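Local coordinates for DisA protein (Sorangium cellulosum, PDB 6CCA) that methylates carbon on a polyketide assembly line as the gem-dimethylating methyltransferase of the disorazol pathway, probably using S-adenosylmethionine as methyl donor, at residues A82-S87 / L125-R130; A115-I120 / E129-K134; T227-G232 / D301-A306; F295-F300 / I322-K327. All blocks are in the same frame, centred on the assembly; numbering follows the deposited sequence.

Contact 1. Residues A82-S87 / L125-R130; sequences AGSAES and LFTSER
T127 grips the turn at G83 and S84 with both its backbone and its side chain, and this is the tight end of the contact. Its O accepts from G83 N at 2.8 Å, the donor standing well off the carbonyl plane, and its N donates to S84 O. With chi1 at 47°, OG1 sits between the backbone N and carbonyl carbon of T127 and faces the turn, where it takes a nearly straight bond from S84 N at 3.0 Å. The same hydroxyl is also bonded to R81 O, which fixes its rotation. Antiparallel pairing then continues through the non-hydrogen-bonded pair A85-F126 to the hydrogen-bonded pair E86-L125, where E86 N meets L125 O at 2.9 Å. L125 is buried and packs on I120 of the next strand; on its side of the sheet the E86 carboxylate turns away to a salt bridge with R94.

On the side of A85 and F126 the contact is looser. The F126 ring swings back over the turn, its CE1 3.5 Å from G83 C in an oblique approach, while A85 CB merely brushes the ring edge, 4.2 Å from CD1. G83, A85 and E129 are exposed. The strand order, 85-87 beside 124-127 beside 118-121, with helices 88-95 and 102-114 coming between the first two strands in the chain, is consistent with a winged-helix fold. Cohesion therefore comes mainly from main-chain bonds and one threonine hydroxyl, with apolar packing secondary.

Contact 2. Residues A115-I120 / E129-K134; sequences AGYLRI and ERVTPK
The backbones of Y117 and R130 come nearest at CA atoms 5.6 Å apart, without strand pairing across the two segments, just after G116 ends helix 102-114 with positive phi in a Schellman motif. The guanidinium of R130 lies flat on the Y117 ring, planes 10° apart and centres 4.5 Å apart, a cation-pi stack. It is shifted toward the phenol end: NH1 stands over the ring near its rim, and Y117 OH lies over the guanidinium in turn. A bend in the arginine chain at chi3 (114°) turns the flat group onto the ring. NH1 also lies very close to A115 O, at the guanidinium edge, a weak and doubtful bond.

From the opposite direction K134 reaches the phenol, NZ donating to Y117 OH at 3.1 Å. D67 holds the same hydroxyl and E137 pairs with the ammonium, so this polar cluster, next to the buried ring, is well satisfied. The methyl CG2 of V131 sits 3.3 Å from Y117 O and 4.0 Å from Y117 CB, filling in at the root of the tyrosine. L70 of helix 55-75 and L112 of helix 102-114 also touch the tyrosine side chain. Tyrosine, arginine and lysine thus tie the base of the 118-121/124-127 hairpin, which would be the wing of a winged-helix fold, to the helices beneath it.

Contact 3. Residues T227-G232 / D301-A306; sequences TILEVG and DVVLGA
L229 and V303 stand side by side on one face of two parallel strands, and their branches pack alongside: the methyl CD2 of L229 lies 3.9 Å from V303 CG2. The other V303 methyl, CG1, is met by V231 CG1, so V303 wedges between two residues of the neighbouring strand. Further on, G305 offers no side chain, and the hollow over its CA is taken by V231 CG2 at 3.9 Å. The second face is filled in the same manner. L304 CD2 rests 4.0 Å from E230 CD, along the extended glutamate chain, and I228 CG1 fits against V302 CB.

Main-chain bonds such as L304 N to L229 O lace the strands together. D301 clamps the start of the pair: with its CG beside the backbone N (chi1 -66°), OD2 receives T227 N at 2.9 Å on its anti side, somewhat out of the carboxylate plane, while D301 N donates to T227 O at 2.8 Å. At the other end a water joins E230 OE2, V231 O and A306 N, and Y255 and T239 hold E230 OE1. These are central strands of a class I methyltransferase Rossmann-like sheet, and the glycine-rich turn entered at G232 is, as in relatives, probably part of the cofactor site. Salt bridges of D301 to R216 and K327 would favour an ionised carboxylate, so that the buried T227 N-H probably donates to a charged acceptor.

Contact 4. Residues F295-F300 / I322-K327; sequences FSAERF and IKRLLK
L325 and F300 pack side by side where helix 315-325, the connection of a Rossmann-type beta-alpha-beta unit, ends against the start of strand 300-306. L325, the residue most covered by the contact, touches with CB and CD2: CB lies 4.0 Å from F300 CD2, and its own CD2 reaches F295 CB at 3.7 Å. Its CG is beside the backbone N (chi1 -69°), which brings the isobutyl tip back toward the loop although the chain leaves pointing from it. The carbonyl of L325 is equally engaged, accepting from F300 N at 3.1 Å and, weakly, from R299 N, with the F300 ring edge turned to the same oxygen. F256 meets the F300 ring edge-to-face, while T227 and L229 of strand 226-231 also touch the phenylalanine.

K327 carries the third share. Its N donates to F300 O at 2.9 Å, completing the short parallel F300-L326 bridge, and the extended side chain runs along the loop main chain with CG 3.3 Å from E298 O. Beyond that the ammonium leaves for D301, with which it forms a salt bridge. E298 itself takes up left-handed helical backbone angles that let the loop turn, and its carboxylate pairs with R29. At the start of this turn E298 N meets R324 O at 2.9 Å, almost straight and in the carbonyl plane.

In the fold
Contacts 1 and 2 are neighbours, their centres 7 Å apart, on the three-stranded sheet of the winged-helix-like part; they share E129 and R130, and S128 OG bonds G116 O between them. Contacts 3 and 4, centres 10 Å apart, belong to the methyltransferase domain, where their segments alternate along the chain and the D301-K327 salt bridge joins them. The two pairs come in series and lie on opposite sides of the chain's centre, contacts 1 and 3 having centres about 49 Å apart. An earlier helical, winged-helix-like region thus stands well apart from the Rossmann-like domain that probably binds the cofactor.

Contact 1. Residues A82-S87 / L125-R130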
loop_
_atom_site.group_PDB
_atom_site.type_symbol
_atom_site.label_atom_id
_atom_site.label_comp_id
_atom_site.label_asym_id
_atom_site.label_seq_id
_atom_site.Cartn_x
_atom_site.Cartn_y
_atom_site.Cartn_z
ATOM N N ALA A 82 -1.282 -0.312 35.967
ATOM C CA ALA A 82 -0.185 -1.286 36.147
ATOM C C ALA A 82 -0.505 -2.428 37.163
ATOM O O ALA A 82 -1.133 -2.142 38.175
ATOM C CB ALA A 82 1.049 -0.557 36.545
ATOM N N GLY A 83 -0.176 -3.713 36.837
ATOM C CA GLY A 83 -0.252 -4.893 37.750
ATOM C C GLY A 83 -1.531 -5.692 37.709
ATOM O O GLY A 83 -1.870 -6.474 38.611
ATOM N N SER A 84 -2.303 -5.475 36.677
ATOM C CA SER A 84 -3.549 -6.116 36.568
ATOM C C SER A 84 -3.360 -7.245 35.473
ATOM O O SER A 84 -2.452 -7.133 34.602
ATOM C CB SER A 84 -4.582 -5.047 36.260
ATOM O OG SER A 84 -5.486 -5.563 35.377
ATOM N N ALA A 85 -4.157 -8.324 35.559
ATOM C CA ALA A 85 -4.018 -9.433 34.650
ATOM C C ALA A 85 -5.361 -9.717 34.060
ATOM O O ALA A 85 -6.388 -9.566 34.720
ATOM C CB ALA A 85 -3.424 -10.650 35.352
ATOM N N GLU A 86 -5.366 -10.070 32.789
ATOM C CA GLU A 86 -6.616 -10.330 32.066
ATOM C C GLU A 86 -6.402 -11.576 31.240
ATOM O O GLU A 86 -5.277 -11.935 30.913
ATOM C CB GLU A 86 -6.924 -9.203 31.057
ATOM C CG GLU A 86 -6.997 -7.766 31.591
ATOM C CD GLU A 86 -8.329 -7.484 32.229
ATOM O OE1 GLU A 86 -9.273 -8.270 31.956
ATOM O OE2 GLU A 86 -8.420 -6.502 33.007
ATOM N N SER A 87 -7.492 -12.247 30.949
ATOM C CA SER A 87 -7.507 -13.191 29.883
ATOM C C SER A 87 -7.817 -12.420 28.579
ATOM O O SER A 87 -8.868 -11.806 28.473
ATOM C CB SER A 87 -8.592 -14.227 30.129
ATOM O OG SER A 87 -9.068 -14.756 28.905
ATOM N N LEU A 125 -2.480 -11.781 29.999
ATOM C CA LEU A 125 -2.033 -10.432 29.811
ATOM C C LEU A 125 -1.764 -9.767 31.140
ATOM O O LEU A 125 -2.561 -9.835 32.006
ATOM C CB LEU A 125 -3.109 -9.655 29.072
ATOM C CG LEU A 125 -3.632 -10.307 27.816
ATOM C CD1 LEU A 125 -4.776 -9.542 27.203
ATOM C CD2 LEU A 125 -2.529 -10.548 26.817
ATOM N N PHE A 126 -0.634 -9.130 31.270
ATOM C CA PHE A 126 -0.256 -8.491 32.497
ATOM C C PHE A 126 0.190 -7.090 32.149
ATOM O O PHE A 126 1.128 -6.901 31.341
ATOM C CB PHE A 126 0.913 -9.224 33.157
ATOM C CG PHE A 126 1.237 -8.695 34.533
ATOM C CD1 PHE A 126 0.336 -8.848 35.567
ATOM C CD2 PHE A 126 2.428 -8.040 34.776
ATOM C CE1 PHE A 126 0.648 -8.352 36.841
ATOM C CE2 PHE A 126 2.721 -7.521 36.014
ATOM C CZ PHE A 126 1.856 -7.715 37.053
ATOM N N THR A 127 -0.416 -6.088 32.795
ATOM C CA THR A 127 0.029 -4.701 32.545
ATOM C C THR A 127 1.246 -4.419 33.332
ATOM O O THR A 127 1.277 -4.601 34.588
ATOM C CB THR A 127 -1.036 -3.615 32.894
ATOM O OG1 THR A 127 -1.624 -3.862 34.193
ATOM C CG2 THR A 127 -2.146 -3.673 31.987
ATOM N N SER A 128 2.222 -3.879 32.642
ATOM C CA SER A 128 3.453 -3.502 33.212
ATOM C C SER A 128 3.423 -2.158 33.870
ATOM O O SER A 128 2.445 -1.412 33.761
ATOM C CB SER A 128 4.537 -3.433 32.141
ATOM O OG SER A 128 4.627 -2.153 31.473
ATOM N N GLU A 129 4.544 -1.884 34.532
ATOM C CA GLU A 129 4.868 -0.609 35.166
ATOM C C GLU A 129 4.826 0.610 34.278
ATOM O O GLU A 129 4.615 1.703 34.788
ATOM C CB GLU A 129 6.269 -0.679 35.816
ATOM C CG GLU A 129 6.253 -1.439 37.132
ATOM C CD GLU A 129 5.188 -0.909 38.106
ATOM O OE1 GLU A 129 5.417 0.180 38.695
ATOM O OE2 GLU A 129 4.125 -1.563 38.287
ATOM N N ARG A 130 4.997 0.416 32.974
ATOM C CA ARG A 130 4.947 1.518 32.023
ATOM C C ARG A 130 3.518 2.003 31.798
ATOM O O ARG A 130 3.306 3.097 31.273
ATOM C CB ARG A 130 5.574 1.100 30.691
ATOM C CG ARG A 130 6.893 1.790 30.383
ATOM C CD ARG A 130 7.264 1.645 28.916
ATOM N NE ARG A 130 7.252 2.926 28.218
ATOM C CZ ARG A 130 6.968 3.073 26.928
ATOM N NH1 ARG A 130 6.669 2.014 26.189
ATOM N NH2 ARG A 130 6.983 4.279 26.377
#

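Contact 2. Residues A115-I120 / E129-K134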
loop_
_atom_site.group_PDB
_atom_site.type_symbol
_atom_site.label_atom_id
_atom_site.label_comp_id
_atom_site.label_asym_id
_atom_site.label_seq_id
_atom_site.Cartn_x
_atom_site.Cartn_y
_atom_site.Cartn_z
ATOM N N ALA A 115 5.690 -2.616 22.727
ATOM C CA ALA A 115 5.943 -1.334 23.306
ATOM C C ALA A 115 6.325 -1.404 24.815
ATOM O O ALA A 115 6.568 -0.359 25.398
ATOM C CB ALA A 115 4.687 -0.453 23.150
ATOM N N GLY A 116 6.271 -2.576 25.440
ATOM C CA GLY A 116 6.580 -2.665 26.868
ATOM C C GLY A 116 5.413 -2.388 27.807
ATOM O O GLY A 116 5.605 -2.291 29.018
ATOM N N TYR A 117 4.172 -2.300 27.287
ATOM C CA TYR A 117 3.016 -2.097 28.136
ATOM C C TYR A 117 2.363 -3.355 28.643
ATOM O O TYR A 117 1.728 -3.327 29.705
ATOM C CB TYR A 117 1.956 -1.255 27.375
ATOM C CG TYR A 117 2.350 0.191 27.067
ATOM C CD1 TYR A 117 2.773 1.047 28.066
ATOM C CD2 TYR A 117 2.240 0.733 25.782
ATOM C CE1 TYR A 117 3.131 2.361 27.822
ATOM C CE2 TYR A 117 2.582 2.045 25.526
ATOM C CZ TYR A 117 3.015 2.868 26.558
ATOM O OH TYR A 117 3.384 4.176 26.358
ATOM N N LEU A 118 2.421 -4.462 27.881
ATOM C CA LEU A 118 1.827 -5.739 28.276
ATOM C C LEU A 118 2.965 -6.764 28.307
ATOM O O LEU A 118 3.907 -6.663 27.531
ATOM C CB LEU A 118 0.782 -6.276 27.305
ATOM C CG LEU A 118 -0.539 -5.544 27.183
ATOM C CD1 LEU A 118 -1.442 -6.262 26.244
ATOM C CD2 LEU A 118 -1.228 -5.335 28.549
ATOM N N ARG A 119 2.862 -7.701 29.245
ATOM C CA ARG A 119 3.622 -8.940 29.199
ATOM C C ARG A 119 2.591 -9.989 28.907
ATOM O O ARG A 119 1.514 -10.023 29.513
ATOM C CB ARG A 119 4.351 -9.200 30.514
ATOM C CG ARG A 119 5.217 -10.462 30.492
ATOM C CD ARG A 119 6.389 -10.419 31.489
ATOM N NE ARG A 119 6.063 -9.820 32.794
ATOM C CZ ARG A 119 5.257 -10.371 33.703
ATOM N NH1 ARG A 119 4.684 -11.561 33.451
ATOM N NH2 ARG A 119 5.025 -9.745 34.875
ATOM N N ILE A 120 2.886 -10.849 27.919
ATOM C CA ILE A 120 1.948 -11.780 27.454
ATOM C C ILE A 120 2.508 -13.227 27.569
ATOM O O ILE A 120 3.619 -13.466 27.171
ATOM C CB ILE A 120 1.631 -11.578 25.934
ATOM C CG1 ILE A 120 1.017 -10.187 25.721
ATOM C CG2 ILE A 120 0.681 -12.629 25.464
ATOM C CD1 ILE A 120 0.543 -9.866 24.326
ATOM N N GLU A 129 4.544 -1.884 34.532
ATOM C CA GLU A 129 4.868 -0.609 35.166
ATOM C C GLU A 129 4.826 0.610 34.278
ATOM O O GLU A 129 4.615 1.703 34.788
ATOM C CB GLU A 129 6.269 -0.679 35.816
ATOM C CG GLU A 129 6.253 -1.439 37.132
ATOM C CD GLU A 129 5.188 -0.909 38.106
ATOM O OE1 GLU A 129 5.417 0.180 38.695
ATOM O OE2 GLU A 129 4.125 -1.563 38.287
ATOM N N ARG A 130 4.997 0.416 32.974
ATOM C CA ARG A 130 4.947 1.518 32.023
ATOM C C ARG A 130 3.518 2.003 31.798
ATOM O O ARG A 130 3.306 3.097 31.273
ATOM C CB ARG A 130 5.574 1.100 30.691
ATOM C CG ARG A 130 6.893 1.790 30.383
ATOM C CD ARG A 130 7.264 1.645 28.916
ATOM N NE ARG A 130 7.252 2.926 28.218
ATOM C CZ ARG A 130 6.968 3.073 26.928
ATOM N NH1 ARG A 130 6.669 2.014 26.189
ATOM N NH2 ARG A 130 6.983 4.279 26.377
ATOM N N VAL A 131 2.537 1.194 32.192
ATOM C CA VAL A 131 1.144 1.573 32.006
ATOM C C VAL A 131 0.766 2.734 32.988
ATOM O O VAL A 131 0.863 2.566 34.210
ATOM C CB VAL A 131 0.230 0.361 32.147
ATOM C CG1 VAL A 131 -1.226 0.730 32.158
ATOM C CG2 VAL A 131 0.464 -0.627 31.023
ATOM N N THR A 132 0.458 3.911 32.442
ATOM C CA THR A 132 -0.119 5.044 33.195
ATOM C C THR A 132 -1.352 5.589 32.399
ATOM O O THR A 132 -1.613 5.085 31.298
ATOM C CB THR A 132 0.906 6.156 33.364
ATOM O OG1 THR A 132 1.191 6.745 32.093
ATOM C CG2 THR A 132 2.236 5.627 33.979
ATOM N N PRO A 133 -2.086 6.575 32.952
ATOM C CA PRO A 133 -3.223 7.155 32.212
ATOM C C PRO A 133 -2.694 7.952 31.018
ATOM O O PRO A 133 -1.896 8.858 31.163
ATOM C CB PRO A 133 -3.942 8.051 33.266
ATOM C CG PRO A 133 -3.454 7.456 34.612
ATOM C CD PRO A 133 -1.995 7.222 34.290
ATOM N N LYS A 134 -3.078 7.519 29.819
ATOM C CA LYS A 134 -2.529 8.110 28.608
ATOM C C LYS A 134 -3.357 9.264 28.004
ATOM O O LYS A 134 -2.834 10.018 27.174
ATOM C CB LYS A 134 -2.346 7.009 27.533
ATOM C CG LYS A 134 -1.258 6.035 27.913
ATOM C CD LYS A 134 0.071 6.752 27.814
ATOM C CE LYS A 134 1.225 5.974 28.369
ATOM N NZ LYS A 134 2.550 6.638 28.059
#

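Contact 3. Residues T227-G232 / D301-A306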
loop_
_atom_site.group_PDB
_atom_site.type_symbol
_atom_site.label_atom_id
_atom_site.label_comp_id
_atom_site.label_asym_id
_atom_site.label_seq_id
_atom_site.Cartn_x
_atom_site.Cartn_y
_atom_site.Cartn_z
ATOM N N THR A 227 0.863 0.139 -24.262
ATOM C CA THR A 227 -0.363 -0.041 -23.486
ATOM C C THR A 227 -0.027 -0.292 -22.036
ATOM O O THR A 227 0.672 -1.255 -21.721
ATOM C CB THR A 227 -1.186 -1.221 -24.031
ATOM O OG1 THR A 227 -1.363 -1.040 -25.425
ATOM C CG2 THR A 227 -2.569 -1.258 -23.423
ATOM N N ILE A 228 -0.544 0.567 -21.152
ATOM C CA ILE A 228 -0.237 0.448 -19.726
ATOM C C ILE A 228 -1.529 0.152 -19.008
ATOM O O ILE A 228 -2.554 0.736 -19.347
ATOM C CB ILE A 228 0.346 1.764 -19.251
ATOM C CG1 ILE A 228 1.597 2.092 -20.057
ATOM C CG2 ILE A 228 0.509 1.780 -17.732
ATOM C CD1 ILE A 228 2.207 3.455 -19.734
ATOM N N LEU A 229 -1.503 -0.793 -18.100
ATOM C CA LEU A 229 -2.652 -1.103 -17.251
ATOM C C LEU A 229 -2.371 -0.635 -15.845
ATOM O O LEU A 229 -1.375 -1.024 -15.288
ATOM C CB LEU A 229 -2.887 -2.594 -17.270
ATOM C CG LEU A 229 -3.800 -3.195 -16.191
ATOM C CD1 LEU A 229 -5.197 -2.730 -16.530
ATOM C CD2 LEU A 229 -3.730 -4.701 -16.204
ATOM N N GLU A 230 -3.270 0.143 -15.253
ATOM C CA GLU A 230 -3.248 0.367 -13.846
ATOM C C GLU A 230 -4.324 -0.461 -13.173
ATOM O O GLU A 230 -5.500 -0.369 -13.507
ATOM C CB GLU A 230 -3.443 1.825 -13.468
ATOM C CG GLU A 230 -3.360 2.039 -11.976
ATOM C CD GLU A 230 -3.344 3.511 -11.530
ATOM O OE1 GLU A 230 -3.646 4.414 -12.361
ATOM O OE2 GLU A 230 -3.089 3.690 -10.295
ATOM N N VAL A 231 -3.907 -1.265 -12.207
ATOM C CA VAL A 231 -4.858 -2.015 -11.401
ATOM C C VAL A 231 -5.192 -1.293 -10.138
ATOM O O VAL A 231 -4.356 -0.579 -9.570
ATOM C CB VAL A 231 -4.344 -3.435 -11.100
ATOM C CG1 VAL A 231 -4.261 -4.222 -12.420
ATOM C CG2 VAL A 231 -3.014 -3.422 -10.478
ATOM N N GLY A 232 -6.408 -1.501 -9.625
ATOM C CA GLY A 232 -6.733 -0.798 -8.393
ATOM C C GLY A 232 -6.573 0.697 -8.406
ATOM O O GLY A 232 -6.218 1.280 -7.393
ATOM N N ASP A 301 2.157 -3.630 -22.051
ATOM C CA ASP A 301 3.590 -3.439 -21.938
ATOM C C ASP A 301 3.976 -3.276 -20.478
ATOM O O ASP A 301 5.092 -3.613 -20.079
ATOM C CB ASP A 301 3.962 -2.208 -22.706
ATOM C CG ASP A 301 3.735 -2.396 -24.217
ATOM O OD1 ASP A 301 4.637 -2.991 -24.866
ATOM O OD2 ASP A 301 2.628 -2.112 -24.692
ATOM N N VAL A 302 3.097 -2.643 -19.701
ATOM C CA VAL A 302 3.371 -2.316 -18.264
ATOM C C VAL A 302 2.090 -2.518 -17.497
ATOM O O VAL A 302 1.013 -2.146 -17.977
ATOM C CB VAL A 302 3.824 -0.826 -18.055
ATOM C CG1 VAL A 302 4.135 -0.511 -16.596
ATOM C CG2 VAL A 302 5.011 -0.477 -18.904
ATOM N N VAL A 303 2.215 -3.131 -16.326
ATOM C CA VAL A 303 1.183 -3.118 -15.336
ATOM C C VAL A 303 1.663 -2.341 -14.118
ATOM O O VAL A 303 2.724 -2.672 -13.559
ATOM C CB VAL A 303 0.772 -4.500 -14.923
ATOM C CG1 VAL A 303 -0.271 -4.477 -13.836
ATOM C CG2 VAL A 303 0.178 -5.260 -16.075
ATOM N N LEU A 304 0.884 -1.353 -13.687
ATOM C CA LEU A 304 1.166 -0.532 -12.509
ATOM C C LEU A 304 0.191 -0.864 -11.392
ATOM O O LEU A 304 -1.041 -0.929 -11.599
ATOM C CB LEU A 304 0.974 0.959 -12.871
ATOM C CG LEU A 304 0.918 1.920 -11.675
ATOM C CD1 LEU A 304 2.297 1.929 -11.009
ATOM C CD2 LEU A 304 0.583 3.294 -12.184
ATOM N N GLY A 305 0.726 -1.096 -10.194
ATOM C CA GLY A 305 -0.087 -1.367 -8.992
ATOM C C GLY A 305 0.397 -0.491 -7.876
ATOM O O GLY A 305 1.474 -0.758 -7.315
ATOM N N ALA A 306 -0.364 0.529 -7.532
ATOM C CA ALA A 306 0.064 1.451 -6.522
ATOM C C ALA A 306 -0.654 1.161 -5.282
ATOM O O ALA A 306 -1.825 1.608 -5.137
ATOM C CB ALA A 306 -0.227 2.875 -7.010
HETATM O O HOH W 1 0.569 -2.314 -26.937
HETATM O O HOH W 2 -2.819 1.449 -8.562
HETATM O O HOH W 3 -4.023 3.150 -6.618
#

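Contact 4. Residues F295-F300 / I322-K327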
loop_
_atom_site.group_PDB
_atom_site.type_symbol
_atom_site.label_atom_id
_atom_site.label_comp_id
_atom_site.label_asym_id
_atom_site.label_seq_id
_atom_site.Cartn_x
_atom_site.Cartn_y
_atom_site.Cartn_z
ATOM N N PHE A 295 -10.133 -8.486 -21.178
ATOM C CA PHE A 295 -8.677 -8.161 -21.267
ATOM C C PHE A 295 -7.832 -9.332 -21.858
ATOM O O PHE A 295 -7.621 -10.377 -21.200
ATOM C CB PHE A 295 -8.087 -7.943 -19.886
ATOM C CG PHE A 295 -8.681 -6.787 -19.161
ATOM C CD1 PHE A 295 -9.820 -6.959 -18.368
ATOM C CD2 PHE A 295 -8.134 -5.535 -19.288
ATOM C CE1 PHE A 295 -10.373 -5.881 -17.723
ATOM C CE2 PHE A 295 -8.709 -4.457 -18.671
ATOM C CZ PHE A 295 -9.837 -4.635 -17.904
ATOM N N SER A 296 -7.243 -9.128 -23.000
ATOM C CA SER A 296 -6.534 -10.238 -23.628
ATOM C C SER A 296 -5.110 -10.511 -23.089
ATOM O O SER A 296 -4.430 -9.614 -22.537
ATOM C CB SER A 296 -6.542 -10.024 -25.132
ATOM O OG SER A 296 -6.073 -8.747 -25.421
ATOM N N ALA A 297 -4.690 -11.753 -23.235
ATOM C CA ALA A 297 -3.339 -12.146 -22.969
ATOM C C ALA A 297 -2.313 -11.387 -23.790
ATOM O O ALA A 297 -2.556 -11.079 -24.948
ATOM C CB ALA A 297 -3.142 -13.627 -23.293
ATOM N N GLU A 298 -1.204 -11.080 -23.146
ATOM C CA GLU A 298 -0.109 -10.276 -23.662
ATOM C C GLU A 298 -0.471 -8.959 -24.336
ATOM O O GLU A 298 0.085 -8.605 -25.317
ATOM C CB GLU A 298 0.863 -11.083 -24.526
ATOM C CG GLU A 298 0.311 -11.463 -25.847
ATOM C CD GLU A 298 1.342 -11.620 -26.953
ATOM O OE1 GLU A 298 2.423 -11.053 -26.943
ATOM O OE2 GLU A 298 0.992 -12.298 -27.884
ATOM N N ARG A 299 -1.381 -8.239 -23.725
ATOM C CA ARG A 299 -1.820 -6.994 -24.254
ATOM C C ARG A 299 -1.049 -5.793 -23.755
ATOM O O ARG A 299 -1.047 -4.788 -24.363
ATOM C CB ARG A 299 -3.275 -6.773 -23.924
ATOM C CG ARG A 299 -3.966 -6.259 -25.159
ATOM C CD ARG A 299 -5.087 -5.310 -24.914
ATOM N NE ARG A 299 -4.874 -4.071 -25.611
ATOM C CZ ARG A 299 -5.840 -3.293 -25.990
ATOM N NH1 ARG A 299 -7.087 -3.656 -25.767
ATOM N NH2 ARG A 299 -5.556 -2.160 -26.566
ATOM N N PHE A 300 -0.434 -5.948 -22.606
ATOM C CA PHE A 300 0.104 -4.842 -21.868
ATOM C C PHE A 300 1.599 -4.808 -21.808
ATOM O O PHE A 300 2.191 -5.780 -21.519
ATOM C CB PHE A 300 -0.473 -4.858 -20.454
ATOM C CG PHE A 300 -1.929 -4.597 -20.431
ATOM C CD1 PHE A 300 -2.408 -3.352 -20.674
ATOM C CD2 PHE A 300 -2.809 -5.615 -20.297
ATOM C CE1 PHE A 300 -3.735 -3.107 -20.727
ATOM C CE2 PHE A 300 -4.155 -5.375 -20.333
ATOM C CZ PHE A 300 -4.603 -4.115 -20.553
ATOM N N ILE A 322 -1.165 -11.426 -13.730
ATOM C CA ILE A 322 -0.410 -10.252 -14.267
ATOM C C ILE A 322 0.523 -10.669 -15.432
ATOM O O ILE A 322 0.565 -10.002 -16.469
ATOM C CB ILE A 322 0.344 -9.559 -13.135
ATOM C CG1 ILE A 322 -0.702 -8.853 -12.280
ATOM C CG2 ILE A 322 1.340 -8.534 -13.645
ATOM C CD1 ILE A 322 -0.133 -8.250 -10.982
ATOM N N LYS A 323 1.233 -11.778 -15.245
ATOM C CA LYS A 323 2.092 -12.346 -16.290
ATOM C C LYS A 323 1.334 -12.743 -17.552
ATOM O O LYS A 323 1.849 -12.578 -18.632
ATOM C CB LYS A 323 2.907 -13.531 -15.755
ATOM C CG LYS A 323 3.971 -13.090 -14.815
ATOM C CD LYS A 323 4.922 -14.196 -14.457
ATOM C CE LYS A 323 6.059 -14.335 -15.451
ATOM N NZ LYS A 323 6.706 -15.661 -15.242
ATOM N N ARG A 324 0.098 -13.172 -17.412
ATOM C CA ARG A 324 -0.755 -13.501 -18.567
ATOM C C ARG A 324 -1.067 -12.247 -19.339
ATOM O O ARG A 324 -1.003 -12.261 -20.549
ATOM C CB ARG A 324 -2.063 -14.174 -18.089
ATOM C CG ARG A 324 -3.055 -14.519 -19.203
ATOM C CD ARG A 324 -4.055 -15.594 -18.744
ATOM N NE ARG A 324 -3.317 -16.790 -18.285
ATOM C CZ ARG A 324 -2.654 -17.627 -19.105
ATOM N NH1 ARG A 324 -2.636 -17.425 -20.429
ATOM N NH2 ARG A 324 -1.998 -18.672 -18.601
ATOM N N LEU A 325 -1.396 -11.161 -18.627
ATOM C CA LEU A 325 -1.743 -9.894 -19.239
ATOM C C LEU A 325 -0.534 -9.173 -19.856
ATOM O O LEU A 325 -0.665 -8.466 -20.851
ATOM C CB LEU A 325 -2.349 -8.948 -18.222
ATOM C CG LEU A 325 -3.742 -9.362 -17.731
ATOM C CD1 LEU A 325 -4.135 -8.684 -16.450
ATOM C CD2 LEU A 325 -4.785 -9.083 -18.823
ATOM N N LEU A 326 0.628 -9.306 -19.211
ATOM C CA LEU A 326 1.841 -8.625 -19.718
ATOM C C LEU A 326 2.430 -9.320 -20.945
ATOM O O LEU A 326 2.457 -10.556 -21.027
ATOM C CB LEU A 326 2.927 -8.676 -18.639
ATOM C CG LEU A 326 2.879 -7.617 -17.540
ATOM C CD1 LEU A 326 3.951 -7.922 -16.509
ATOM C CD2 LEU A 326 3.054 -6.203 -18.094
ATOM N N LYS A 327 2.944 -8.515 -21.843
ATOM C CA LYS A 327 3.850 -9.025 -22.879
ATOM C C LYS A 327 5.092 -9.593 -22.235
ATOM O O LYS A 327 5.506 -9.202 -21.149
ATOM C CB LYS A 327 4.263 -7.869 -23.774
ATOM C CG LYS A 327 3.101 -7.376 -24.624
ATOM C CD LYS A 327 3.453 -6.190 -25.467
ATOM C CE LYS A 327 2.176 -5.681 -26.159
ATOM N NZ LYS A 327 2.557 -4.366 -26.742
#